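Local coordinates for DUF5618 domain-containing protein (Dyadobacter fermentans, PDB 3MFN) that is of unknown function but forms a largely helical chain that pairs with a second copy of itself in the assembly, at residues 58-69 with 124-135. Numbering follows the deposited sequence.
Sequences GFYQDSKYVKMA and MAYDGVGDAEVV
Lys67 runs along the backbone carbonyls of Ala125 and Tyr126, and with Val66 and Tyr60 it joins the strand 59-60 and helix 63-69 region to the segment linking helix 107-126 with helix 132-153. Its CG sits 3.3 Å from Ala125 O, and the chain, extended beyond CG, carries CE to 3.6 Å from Tyr126 O. Lys67 CA approaches Met124 O to 3.4 Å in a CA-H...O contact. With CG1 anti to the backbone N (chi1 177°), Val66 brings that methyl to 3.7 Å from Gly128 C. Gly128 CA also lies close to Lys67 CG, at 3.6 Å.

Further on, a single antiparallel bridge pairs Phe59 with Asp131. Tyr60 N donates to Gly130 O at 2.9 Å in the carbonyl plane, and Ala132 N donates to Gly58 O with an N-H...O angle of 166°. The Tyr60 ring brings CE2 to 3.8 Å from Ala132 CB, while Val135 CG2 meets its edge; Leu49 of helix 34-52 also touches this ring. Water 3 links Tyr60 OH to Ala132 O. An alanine in place of Tyr60 would probably leave Ala132 and Val135 without their aromatic neighbour and Ala132 O without this water link. Asp131 OD2, 3.5 Å from Phe59 CE1, forms a salt bridge with Arg141 of the second subunit. The two backbone hydrogen bonds flanking the Phe59-Asp131 pair thus set its register, the Tyr60 ring packs beside it on Ala132 and Val135, and the carboxylate ties the linker to the dimer partner.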
loop_
_atom_site.group_PDB
_atom_site.type_symbol
_atom_site.label_atom_id
_atom_site.label_comp_id
_atom_site.label_asym_id
_atom_site.label_seq_id
_atom_site.Cartn_x
_atom_site.Cartn_y
_atom_site.Cartn_z
ATOM N N GLY A 58 15.456 3.650 -2.222
ATOM C CA GLY A 58 14.328 3.147 -1.463
ATOM C C GLY A 58 13.187 2.546 -2.317
ATOM O O GLY A 58 12.151 2.220 -1.767
ATOM N N PHE A 59 13.362 2.434 -3.635
ATOM C CA PHE A 59 12.378 1.762 -4.478
ATOM C C PHE A 59 12.990 0.640 -5.287
ATOM O O PHE A 59 14.074 0.796 -5.847
ATOM C CB PHE A 59 11.714 2.769 -5.393
ATOM C CG PHE A 59 11.045 3.857 -4.631
ATOM C CD1 PHE A 59 9.759 3.699 -4.155
ATOM C CD2 PHE A 59 11.715 5.004 -4.326
ATOM C CE1 PHE A 59 9.160 4.706 -3.407
ATOM C CE2 PHE A 59 11.103 5.997 -3.581
ATOM C CZ PHE A 59 9.828 5.809 -3.115
ATOM N N TYR A 60 12.312 -0.503 -5.296
ATOM C CA TYR A 60 12.690 -1.660 -6.118
ATOM C C TYR A 60 12.383 -1.289 -7.540
ATOM O O TYR A 60 11.291 -0.869 -7.808
ATOM C CB TYR A 60 11.930 -2.902 -5.665
ATOM C CG TYR A 60 12.333 -3.365 -4.289
ATOM C CD1 TYR A 60 13.594 -3.830 -4.029
ATOM C CD2 TYR A 60 11.477 -3.274 -3.229
ATOM C CE1 TYR A 60 13.966 -4.222 -2.749
ATOM C CE2 TYR A 60 11.850 -3.637 -1.992
ATOM C CZ TYR A 60 13.080 -4.112 -1.742
ATOM O OH TYR A 60 13.425 -4.522 -0.449
ATOM N N GLN A 61 13.369 -1.328 -8.437
ATOM C CA GLN A 61 13.178 -0.805 -9.815
ATOM C C GLN A 61 12.689 -1.861 -10.804
ATOM O O GLN A 61 12.237 -1.527 -11.891
ATOM C CB GLN A 61 14.505 -0.232 -10.389
ATOM C CG GLN A 61 15.114 0.888 -9.564
ATOM C CD GLN A 61 14.208 2.136 -9.537
ATOM O OE1 GLN A 61 13.731 2.587 -10.571
ATOM N NE2 GLN A 61 14.020 2.706 -8.361
ATOM N N ASP A 62 12.886 -3.134 -10.505
ATOM C CA ASP A 62 12.485 -4.131 -11.471
ATOM C C ASP A 62 11.115 -4.748 -11.107
ATOM O O ASP A 62 11.042 -5.634 -10.249
ATOM C CB ASP A 62 13.561 -5.193 -11.596
ATOM C CG ASP A 62 13.310 -6.137 -12.776
ATOM O OD1 ASP A 62 12.162 -6.236 -13.234
ATOM O OD2 ASP A 62 14.258 -6.748 -13.259
ATOM N N SER A 63 10.039 -4.260 -11.754
ATOM C CA SER A 63 8.666 -4.654 -11.450
ATOM C C SER A 63 8.401 -6.132 -11.568
ATOM O O SER A 63 7.588 -6.706 -10.836
ATOM C CB SER A 63 7.655 -3.904 -12.377
ATOM O OG SER A 63 7.673 -2.557 -12.081
ATOM N N LYS A 64 9.089 -6.772 -12.476
ATOM C CA LYS A 64 8.954 -8.204 -12.694
ATOM C C LYS A 64 9.189 -8.959 -11.384
ATOM O O LYS A 64 8.466 -9.906 -11.027
ATOM C CB LYS A 64 9.979 -8.549 -13.769
ATOM C CG LYS A 64 10.115 -9.976 -14.197
ATOM C CD LYS A 64 11.385 -10.142 -15.105
ATOM C CE LYS A 64 11.473 -9.188 -16.324
ATOM N NZ LYS A 64 12.511 -8.087 -16.244
ATOM N N TYR A 65 10.231 -8.548 -10.670
ATOM C CA TYR A 65 10.627 -9.228 -9.445
ATOM C C TYR A 65 9.870 -8.742 -8.263
ATOM O O TYR A 65 9.616 -9.506 -7.325
ATOM C CB TYR A 65 12.136 -9.114 -9.255
ATOM C CG TYR A 65 12.885 -9.976 -10.257
ATOM C CD1 TYR A 65 12.953 -11.336 -10.074
ATOM C CD2 TYR A 65 13.488 -9.438 -11.385
ATOM C CE1 TYR A 65 13.605 -12.143 -10.965
ATOM C CE2 TYR A 65 14.147 -10.240 -12.314
ATOM C CZ TYR A 65 14.205 -11.586 -12.069
ATOM O OH TYR A 65 14.830 -12.442 -12.879
ATOM N N VAL A 66 9.428 -7.497 -8.307
ATOM C CA VAL A 66 8.485 -7.018 -7.310
ATOM C C VAL A 66 7.176 -7.807 -7.356
ATOM O O VAL A 66 6.646 -8.266 -6.332
ATOM C CB VAL A 66 8.160 -5.537 -7.447
ATOM C CG1 VAL A 66 7.122 -5.240 -6.387
ATOM C CG2 VAL A 66 9.413 -4.701 -7.232
ATOM N N LYS A 67 6.687 -8.033 -8.548
ATOM C CA LYS A 67 5.510 -8.891 -8.746
ATOM C C LYS A 67 5.674 -10.339 -8.224
ATOM O O LYS A 67 4.835 -10.857 -7.482
ATOM C CB LYS A 67 5.085 -8.907 -10.211
ATOM C CG LYS A 67 4.501 -7.596 -10.673
ATOM C CD LYS A 67 4.393 -7.535 -12.180
ATOM C CE LYS A 67 3.796 -6.221 -12.657
ATOM N NZ LYS A 67 3.882 -6.045 -14.141
HETATM N N MSE A 68 6.811 -10.933 -8.530
HETATM C CA MSE A 68 7.157 -12.295 -8.160
HETATM C C MSE A 68 7.301 -12.443 -6.682
HETATM O O MSE A 68 6.743 -13.394 -6.079
HETATM C CB MSE A 68 8.558 -12.605 -8.857
HETATM C CG MSE A 68 8.862 -14.004 -8.871
HETATM SE SE MSE A 68 10.539 -14.442 -9.683
HETATM C CE MSE A 68 10.410 -13.623 -11.400
ATOM N N ALA A 69 7.981 -11.460 -6.075
ATOM C CA ALA A 69 8.136 -11.421 -4.635
ATOM C C ALA A 69 6.835 -11.237 -3.949
ATOM O O ALA A 69 6.557 -11.880 -2.959
ATOM C CB ALA A 69 9.128 -10.347 -4.166
HETATM N N MSE A 124 2.112 -4.945 -4.867
HETATM C CA MSE A 124 3.340 -5.647 -5.344
HETATM C C MSE A 124 2.945 -6.663 -6.399
HETATM O O MSE A 124 3.317 -6.535 -7.546
HETATM C CB MSE A 124 4.019 -6.384 -4.182
HETATM C CG MSE A 124 4.631 -5.459 -3.194
HETATM SE SE MSE A 124 5.399 -6.463 -1.751
HETATM C CE MSE A 124 6.992 -6.997 -2.685
ATOM N N ALA A 125 2.171 -7.691 -6.047
ATOM C CA ALA A 125 2.032 -8.840 -7.028
ATOM C C ALA A 125 1.425 -8.453 -8.364
ATOM O O ALA A 125 1.816 -8.968 -9.405
ATOM C CB ALA A 125 1.249 -10.071 -6.409
ATOM N N TYR A 126 0.403 -7.626 -8.309
ATOM C CA TYR A 126 -0.317 -7.202 -9.483
ATOM C C TYR A 126 0.241 -5.980 -10.139
ATOM O O TYR A 126 0.423 -5.988 -11.354
ATOM C CB TYR A 126 -1.785 -6.938 -9.131
ATOM C CG TYR A 126 -2.717 -7.157 -10.252
ATOM C CD1 TYR A 126 -2.988 -8.457 -10.706
ATOM C CD2 TYR A 126 -3.353 -6.087 -10.886
ATOM C CE1 TYR A 126 -3.906 -8.694 -11.751
ATOM C CE2 TYR A 126 -4.273 -6.303 -11.921
ATOM C CZ TYR A 126 -4.540 -7.625 -12.361
ATOM O OH TYR A 126 -5.457 -7.900 -13.376
ATOM N N ASP A 127 0.497 -4.913 -9.365
ATOM C CA ASP A 127 0.979 -3.639 -9.974
ATOM C C ASP A 127 2.475 -3.488 -10.022
ATOM O O ASP A 127 2.983 -2.610 -10.698
ATOM C CB ASP A 127 0.450 -2.445 -9.204
ATOM C CG ASP A 127 -1.062 -2.235 -9.405
ATOM O OD1 ASP A 127 -1.678 -3.050 -10.136
ATOM O OD2 ASP A 127 -1.589 -1.230 -8.848
ATOM N N GLY A 128 3.182 -4.302 -9.270
ATOM C CA GLY A 128 4.645 -4.269 -9.347
ATOM C C GLY A 128 5.283 -3.071 -8.735
ATOM O O GLY A 128 6.353 -2.686 -9.133
ATOM N N VAL A 129 4.657 -2.506 -7.705
ATOM C CA VAL A 129 5.201 -1.295 -7.102
ATOM C C VAL A 129 5.872 -1.663 -5.792
ATOM O O VAL A 129 5.237 -2.264 -4.858
ATOM C CB VAL A 129 4.086 -0.226 -6.894
ATOM C CG1 VAL A 129 4.650 0.954 -6.148
ATOM C CG2 VAL A 129 3.483 0.257 -8.280
ATOM N N GLY A 130 7.153 -1.319 -5.673
ATOM C CA GLY A 130 7.898 -1.737 -4.487
ATOM C C GLY A 130 8.561 -0.603 -3.751
ATOM O O GLY A 130 9.725 -0.297 -3.995
ATOM N N ASP A 131 7.824 0.007 -2.840
ATOM C CA ASP A 131 8.336 1.060 -1.973
ATOM C C ASP A 131 8.890 0.332 -0.782
ATOM O O ASP A 131 8.121 -0.213 -0.000
ATOM C CB ASP A 131 7.143 2.017 -1.661
ATOM C CG ASP A 131 7.491 3.135 -0.690
ATOM O OD1 ASP A 131 8.285 2.892 0.252
ATOM O OD2 ASP A 131 6.856 4.223 -0.797
ATOM N N ALA A 132 10.236 0.295 -0.657
ATOM C CA ALA A 132 10.875 -0.677 0.215
ATOM C C ALA A 132 10.410 -0.550 1.639
ATOM O O ALA A 132 10.191 -1.538 2.301
ATOM C CB ALA A 132 12.433 -0.591 0.118
ATOM N N GLU A 133 10.229 0.666 2.136
ATOM C CA GLU A 133 9.725 0.893 3.507
ATOM C C GLU A 133 8.326 0.325 3.643
ATOM O O GLU A 133 7.959 -0.256 4.641
ATOM C CB GLU A 133 9.633 2.405 3.860
ATOM C CG GLU A 133 10.756 3.066 4.682
ATOM C CD GLU A 133 10.337 4.471 5.266
ATOM O OE1 GLU A 133 10.233 4.632 6.520
ATOM O OE2 GLU A 133 10.069 5.394 4.462
ATOM N N VAL A 134 7.495 0.589 2.655
ATOM C CA VAL A 134 6.115 0.054 2.694
ATOM C C VAL A 134 6.134 -1.501 2.572
ATOM O O VAL A 134 5.460 -2.207 3.311
ATOM C CB VAL A 134 5.278 0.658 1.583
ATOM C CG1 VAL A 134 3.831 0.079 1.585
ATOM C CG2 VAL A 134 5.237 2.160 1.734
ATOM N N VAL A 135 6.932 -2.021 1.655
ATOM C CA VAL A 135 7.111 -3.481 1.508
ATOM C C VAL A 135 7.481 -4.138 2.844
ATOM O O VAL A 135 6.879 -5.143 3.249
ATOM C CB VAL A 135 8.181 -3.818 0.424
ATOM C CG1 VAL A 135 8.556 -5.358 0.455
ATOM C CG2 VAL A 135 7.713 -3.371 -1.043
HETATM O O HOH W 1 11.295 3.123 0.596
HETATM O O HOH W 2 8.749 0.223 -7.239
HETATM O O HOH W 3 11.795 -4.173 1.510
HETATM O O HOH W 4 1.535 -3.898 -13.779
#